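Local coordinates for protein SSD1 (Saccharomyces cerevisiae S288C, PDB 7AM1) that binds mRNA untranslated regions and acts as a translation repressor, being a non-enzymatic pseudonuclease of the RNase II family, at residues Y364-I369 against E377-V382; L449-T454 against T465-S470. All blocks are in the same frame, centred on the assembly; numbering follows the deposited sequence.

Both contacts are antiparallel hairpin pairings in one mixed sheet of the RNB domain, and both are largely buried. Contact 1 joins strands 367-370 and 378-384, contact 2 strands 446-456 and 462-472; strand 389-397 runs between the two hairpins, whose centres lie about 13 Å apart. Helix 544-568 covers part of each. Contact 1 rests on alanines, Leu-380 and the Phe-367 ring at its buried end, and on a Tyr-364/His-381 ring pair and a water toward its partly exposed one. Contact 2 is regular throughout, with Val-451 and Val-467 on its helix-covered face and Trp-466, Val-452 and Ser-450 on the other, where Ser-450 meets Ser-470. His-395 connects them, bonding to His-381 and Ser-450.

Contact 1: residues Y364-I369 against E377-V382; sequences YNIFAI and EFALHV
Phe-367 and Leu-380 hold the tight part of this contact. Their backbones bond in both directions: Phe-367 N gives its hydrogen to Leu-380 O at 2.9 Å, and Leu-380 N reaches Phe-367 O from a position tilted 31° from the carbonyl plane. Phe-367 CG lies between its own backbone N and carbonyl carbon (chi1 52°), and the ring leans over the partner strand. Leu-380 CB makes a CH-pi contact with its face, 4.2 Å from the ring centroid, while Phe-367 CD1 sits 3.5 Å from Leu-380 O. Ile-369 CD1 meets the ring at its edge. On the other face of the sheet Ala-368 and Ala-379 form a non-hydrogen-bonded pair with CA atoms only 4.0 Å apart, and Ala-379 CB packs against Ile-366 CG2 at 3.6 Å.

The two strands make an antiparallel hairpin of the RNB-domain sheet, 367-370 lying between 378-384 and 476-479. Ile-369, Phe-378 and Leu-380 turn their side chains to helix 544-568, and Phe-367 packs on helix 495-510.

Toward Tyr-364 the pairing opens out and reaches partly exposed residues. Tyr-364 and His-381 lie side by side, the tyrosine edge meeting the imidazole face with planes at 68° and Tyr-364 CD1 3.5 Å from His-381 NE2. Both imidazole nitrogens are gripped by strand 389-397, ND1 by His-395 and NE2 by Glu-391, which fixes the turn of the ring; the carboxylate would probably favour a proton on NE2. Beyond the His-381 ring the two backbones make no direct bond: a water accepts from Asn-365 N and donates to Val-382 O at 2.8 Å. The hydroxyl of Tyr-495 makes a second bridge, bonding to Asn-365 O and Val-382 N.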
loop_
_atom_site.group_PDB
_atom_site.type_symbol
_atom_site.label_atom_id
_atom_site.label_comp_id
_atom_site.label_asym_id
_atom_site.label_seq_id
_atom_site.Cartn_x
_atom_site.Cartn_y
_atom_site.Cartn_z
ATOM N N TYR A 364 -27.055 -5.008 28.190
ATOM C CA TYR A 364 -25.946 -4.718 27.293
ATOM C C TYR A 364 -26.291 -3.489 26.472
ATOM O O TYR A 364 -27.393 -3.395 25.922
ATOM C CB TYR A 364 -25.650 -5.910 26.371
ATOM C CG TYR A 364 -25.323 -7.174 27.126
ATOM C CD1 TYR A 364 -24.038 -7.411 27.587
ATOM C CD2 TYR A 364 -26.299 -8.124 27.387
ATOM C CE1 TYR A 364 -23.729 -8.557 28.281
ATOM C CE2 TYR A 364 -26.002 -9.276 28.089
ATOM C CZ TYR A 364 -24.713 -9.487 28.532
ATOM O OH TYR A 364 -24.404 -10.629 29.233
ATOM N N ASN A 365 -25.359 -2.543 26.422
ATOM C CA ASN A 365 -25.467 -1.351 25.586
ATOM C C ASN A 365 -24.462 -1.526 24.451
ATOM O O ASN A 365 -23.330 -1.046 24.513
ATOM C CB ASN A 365 -25.207 -0.082 26.383
ATOM C CG ASN A 365 -25.466 1.176 25.572
ATOM O OD1 ASN A 365 -25.622 1.126 24.351
ATOM N ND2 ASN A 365 -25.515 2.313 26.252
ATOM N N ILE A 366 -24.875 -2.254 23.426
ATOM C CA ILE A 366 -24.012 -2.555 22.289
ATOM C C ILE A 366 -24.114 -1.416 21.288
ATOM O O ILE A 366 -25.217 -1.020 20.889
ATOM C CB ILE A 366 -24.401 -3.893 21.643
ATOM C CG1 ILE A 366 -24.078 -5.049 22.590
ATOM C CG2 ILE A 366 -23.650 -4.098 20.331
ATOM C CD1 ILE A 366 -24.761 -6.345 22.228
ATOM N N PHE A 367 -22.974 -0.877 20.882
ATOM C CA PHE A 367 -22.964 0.104 19.809
ATOM C C PHE A 367 -22.253 -0.495 18.606
ATOM O O PHE A 367 -21.144 -1.026 18.725
ATOM C CB PHE A 367 -22.322 1.432 20.242
ATOM C CG PHE A 367 -20.959 1.305 20.860
ATOM C CD1 PHE A 367 -20.818 0.985 22.197
ATOM C CD2 PHE A 367 -19.818 1.545 20.109
ATOM C CE1 PHE A 367 -19.565 0.878 22.772
ATOM C CE2 PHE A 367 -18.560 1.443 20.681
ATOM C CZ PHE A 367 -18.436 1.106 22.015
ATOM N N ALA A 368 -22.924 -0.445 17.462
ATOM C CA ALA A 368 -22.329 -0.879 16.211
ATOM C C ALA A 368 -21.453 0.243 15.676
ATOM O O ALA A 368 -21.793 1.422 15.804
ATOM C CB ALA A 368 -23.415 -1.240 15.200
ATOM N N ILE A 369 -20.307 -0.123 15.111
ATOM C CA ILE A 369 -19.389 0.835 14.503
ATOM C C ILE A 369 -19.604 0.833 12.998
ATOM O O ILE A 369 -19.554 -0.222 12.353
ATOM C CB ILE A 369 -17.924 0.512 14.851
ATOM C CG1 ILE A 369 -17.754 0.408 16.371
ATOM C CG2 ILE A 369 -16.988 1.550 14.248
ATOM C CD1 ILE A 369 -17.869 1.738 17.097
ATOM N N GLU A 377 -20.023 -3.895 10.420
ATOM C CA GLU A 377 -19.781 -5.314 10.622
ATOM C C GLU A 377 -19.169 -5.630 11.978
ATOM O O GLU A 377 -18.907 -6.804 12.261
ATOM C CB GLU A 377 -18.890 -5.872 9.498
ATOM C CG GLU A 377 -17.506 -5.259 9.356
ATOM C CD GLU A 377 -16.791 -5.787 8.117
ATOM O OE1 GLU A 377 -16.856 -7.010 7.888
ATOM O OE2 GLU A 377 -16.175 -4.995 7.367
ATOM N N PHE A 378 -18.966 -4.628 12.830
ATOM C CA PHE A 378 -18.327 -4.807 14.125
ATOM C C PHE A 378 -19.067 -3.972 15.154
ATOM O O PHE A 378 -19.437 -2.828 14.880
ATOM C CB PHE A 378 -16.860 -4.392 14.062
ATOM C CG PHE A 378 -16.108 -4.610 15.338
ATOM C CD1 PHE A 378 -15.683 -5.877 15.688
ATOM C CD2 PHE A 378 -15.791 -3.547 16.167
ATOM C CE1 PHE A 378 -14.974 -6.086 16.847
ATOM C CE2 PHE A 378 -15.076 -3.754 17.323
ATOM C CZ PHE A 378 -14.666 -5.025 17.661
ATOM N N ALA A 379 -19.301 -4.556 16.327
ATOM C CA ALA A 379 -20.010 -3.883 17.403
ATOM C C ALA A 379 -19.342 -4.228 18.727
ATOM O O ALA A 379 -18.672 -5.256 18.858
ATOM C CB ALA A 379 -21.493 -4.271 17.418
ATOM N N LEU A 380 -19.549 -3.362 19.719
ATOM C CA LEU A 380 -18.893 -3.509 21.006
ATOM C C LEU A 380 -19.865 -3.233 22.140
ATOM O O LEU A 380 -20.842 -2.495 21.976
ATOM C CB LEU A 380 -17.727 -2.521 21.165
ATOM C CG LEU A 380 -16.435 -2.705 20.384
ATOM C CD1 LEU A 380 -15.600 -1.435 20.512
ATOM C CD2 LEU A 380 -15.677 -3.924 20.889
ATOM N N HIS A 381 -19.575 -3.816 23.300
ATOM C CA HIS A 381 -20.180 -3.363 24.541
ATOM C C HIS A 381 -19.119 -3.405 25.627
ATOM O O HIS A 381 -18.143 -4.155 25.536
ATOM C CB HIS A 381 -21.410 -4.190 24.953
ATOM C CG HIS A 381 -21.101 -5.532 25.546
ATOM N ND1 HIS A 381 -21.179 -6.701 24.822
ATOM C CD2 HIS A 381 -20.780 -5.895 26.811
ATOM C CE1 HIS A 381 -20.896 -7.726 25.608
ATOM N NE2 HIS A 381 -20.645 -7.263 26.819
ATOM N N VAL A 382 -19.294 -2.556 26.630
ATOM C CA VAL A 382 -18.504 -2.602 27.852
ATOM C C VAL A 382 -19.504 -2.652 28.996
ATOM O O VAL A 382 -20.495 -1.913 28.995
ATOM C CB VAL A 382 -17.553 -1.398 27.988
ATOM C CG1 VAL A 382 -16.987 -1.327 29.393
ATOM C CG2 VAL A 382 -16.436 -1.481 26.975
HETATM O O HOH W 1 -22.993 -2.816 28.171
#

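Contact 2: residues L449-T454 against T465-S470; sequences LSVVYT and TWVGES
Thr-465 lies beside Tyr-453, the two side chains pointing the same way, with Thr-465 OG1 3.6 Å from Tyr-453 CD1. Its methyl, CG2, touches Tyr-453 CE1 and also Val-451 CG1. Tyr-453 OH bonds to Thr-559 OG1 on helix 544-568. Replacing Tyr-453 by alanine would probably leave the Thr-465 side chain without its ring neighbour and the hydroxyl of Thr-559 without this hydrogen-bond mate.

Trp-466 follows on the other face of the sheet, paired with Val-452 by two nearly straight backbone bonds, Val-452 N to Trp-466 O at 2.8 Å and Trp-466 N to Val-452 O. Its CG is anti to the backbone N (chi1 -179°), which starts the ring off on the Gly-468 side. There one indole face carries Gly-468 N, 3.5 Å above the plane, while Val-452 CG2 comes to CE3 at 3.8 Å and Ser-450 CB meets the ring at its edge, in plane.

Val-467 returns to the first face, side by side with Val-451. Gly-468 exchanges backbone bonds with Ser-450, the one from Ser-450 N being almost straight at 177°; the indole lies over the Gly-468 backbone, where there is no side chain in its way. Glu-469 lies alongside Leu-449, its CG 3.6 Å from Leu-449 CD2. Ser-470 OG closes the segment with a hydrogen bond to Ser-450 OG, modelled so short that its length is doubtful. Ser-450 OG also bonds to His-395 and Ser-470 OG to Thr-448, so the buried hydroxyls are satisfied.

The pair is an antiparallel hairpin within the RNB-domain sheet, with 389-397 bonded to the backbone of 449-454 and the short strand 356-358 beyond 462-472. Arg-356 makes a cation-pi contact with Trp-466, and helices 544-568 and 668-681 cover the face carrying Val-451 and Val-467.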
loop_
_atom_site.group_PDB
_atom_site.type_symbol
_atom_site.label_atom_id
_atom_site.label_comp_id
_atom_site.label_asym_id
_atom_site.label_seq_id
_atom_site.Cartn_x
_atom_site.Cartn_y
_atom_site.Cartn_z
ATOM N N LEU A 449 -20.459 -13.536 15.650
ATOM C CA LEU A 449 -19.433 -14.286 16.363
ATOM C C LEU A 449 -18.754 -13.310 17.311
ATOM O O LEU A 449 -18.330 -12.228 16.889
ATOM C CB LEU A 449 -18.417 -14.907 15.400
ATOM C CG LEU A 449 -18.937 -15.915 14.367
ATOM C CD1 LEU A 449 -17.801 -16.435 13.477
ATOM C CD2 LEU A 449 -19.652 -17.081 15.038
ATOM N N SER A 450 -18.665 -13.670 18.586
ATOM C CA SER A 450 -18.240 -12.727 19.606
ATOM C C SER A 450 -17.004 -13.223 20.336
ATOM O O SER A 450 -16.841 -14.425 20.569
ATOM C CB SER A 450 -19.359 -12.477 20.619
ATOM O OG SER A 450 -20.499 -11.917 19.993
ATOM N N VAL A 451 -16.138 -12.276 20.686
ATOM C CA VAL A 451 -15.027 -12.492 21.606
ATOM C C VAL A 451 -15.241 -11.555 22.790
ATOM O O VAL A 451 -15.239 -10.328 22.625
ATOM C CB VAL A 451 -13.669 -12.241 20.931
ATOM C CG1 VAL A 451 -12.544 -12.392 21.941
ATOM C CG2 VAL A 451 -13.475 -13.191 19.750
ATOM N N VAL A 452 -15.454 -12.128 23.973
ATOM C CA VAL A 452 -15.817 -11.374 25.170
ATOM C C VAL A 452 -14.686 -11.500 26.180
ATOM O O VAL A 452 -14.355 -12.610 26.613
ATOM C CB VAL A 452 -17.147 -11.865 25.763
ATOM C CG1 VAL A 452 -17.520 -11.056 26.999
ATOM C CG2 VAL A 452 -18.242 -11.784 24.712
ATOM N N TYR A 453 -14.081 -10.372 26.541
ATOM C CA TYR A 453 -12.998 -10.348 27.513
ATOM C C TYR A 453 -13.544 -9.935 28.872
ATOM O O TYR A 453 -14.280 -8.949 28.972
ATOM C CB TYR A 453 -11.891 -9.385 27.083
ATOM C CG TYR A 453 -11.296 -9.706 25.727
ATOM C CD1 TYR A 453 -10.317 -10.680 25.590
ATOM C CD2 TYR A 453 -11.712 -9.030 24.584
ATOM C CE1 TYR A 453 -9.771 -10.974 24.358
ATOM C CE2 TYR A 453 -11.170 -9.324 23.340
ATOM C CZ TYR A 453 -10.198 -10.289 23.236
ATOM O OH TYR A 453 -9.657 -10.588 22.005
ATOM N N THR A 454 -13.173 -10.682 29.911
ATOM C CA THR A 454 -13.402 -10.287 31.296
ATOM C C THR A 454 -12.118 -9.657 31.823
ATOM O O THR A 454 -11.043 -10.256 31.720
ATOM C CB THR A 454 -13.809 -11.486 32.154
ATOM O OG1 THR A 454 -15.053 -12.018 31.681
ATOM C CG2 THR A 454 -13.969 -11.077 33.600
ATOM N N THR A 465 -11.398 -15.183 28.659
ATOM C CA THR A 465 -11.885 -14.904 27.316
ATOM C C THR A 465 -12.918 -15.950 26.925
ATOM O O THR A 465 -12.688 -17.149 27.095
ATOM C CB THR A 465 -10.740 -14.904 26.296
ATOM O OG1 THR A 465 -9.692 -14.032 26.736
ATOM C CG2 THR A 465 -11.249 -14.430 24.950
ATOM N N TRP A 466 -14.061 -15.486 26.428
ATOM C CA TRP A 466 -15.092 -16.343 25.859
ATOM C C TRP A 466 -15.201 -16.071 24.365
ATOM O O TRP A 466 -15.186 -14.915 23.935
ATOM C CB TRP A 466 -16.448 -16.101 26.527
ATOM C CG TRP A 466 -17.545 -16.977 25.985
ATOM C CD1 TRP A 466 -17.891 -18.225 26.422
ATOM C CD2 TRP A 466 -18.443 -16.666 24.913
ATOM N NE1 TRP A 466 -18.945 -18.708 25.687
ATOM C CE2 TRP A 466 -19.302 -17.771 24.753
ATOM C CE3 TRP A 466 -18.606 -15.559 24.075
ATOM C CZ2 TRP A 466 -20.309 -17.802 23.787
ATOM C CZ3 TRP A 466 -19.605 -15.593 23.114
ATOM C CH2 TRP A 466 -20.444 -16.705 22.982
ATOM N N VAL A 467 -15.298 -17.141 23.580
ATOM C CA VAL A 467 -15.443 -17.055 22.132
ATOM C C VAL A 467 -16.563 -17.998 21.714
ATOM O O VAL A 467 -16.550 -19.178 22.081
ATOM C CB VAL A 467 -14.134 -17.424 21.408
ATOM C CG1 VAL A 467 -14.318 -17.321 19.911
ATOM C CG2 VAL A 467 -12.994 -16.533 21.880
ATOM N N GLY A 468 -17.522 -17.491 20.950
ATOM C CA GLY A 468 -18.632 -18.338 20.548
ATOM C C GLY A 468 -19.599 -17.609 19.644
ATOM O O GLY A 468 -19.419 -16.431 19.311
ATOM N N GLU A 469 -20.630 -18.346 19.236
ATOM C CA GLU A 469 -21.714 -17.787 18.440
ATOM C C GLU A 469 -22.681 -17.019 19.332
ATOM O O GLU A 469 -22.920 -17.397 20.484
ATOM C CB GLU A 469 -22.443 -18.900 17.691
ATOM C CG GLU A 469 -21.550 -19.631 16.689
ATOM C CD GLU A 469 -22.221 -20.843 16.076
ATOM O OE1 GLU A 469 -21.991 -21.110 14.877
ATOM O OE2 GLU A 469 -22.988 -21.521 16.793
ATOM N N SER A 470 -23.232 -15.932 18.796
ATOM C CA SER A 470 -24.020 -15.013 19.602
ATOM C C SER A 470 -25.090 -14.355 18.743
ATOM O O SER A 470 -25.179 -14.572 17.530
ATOM C CB SER A 470 -23.130 -13.942 20.242
ATOM O OG SER A 470 -22.409 -13.236 19.244
#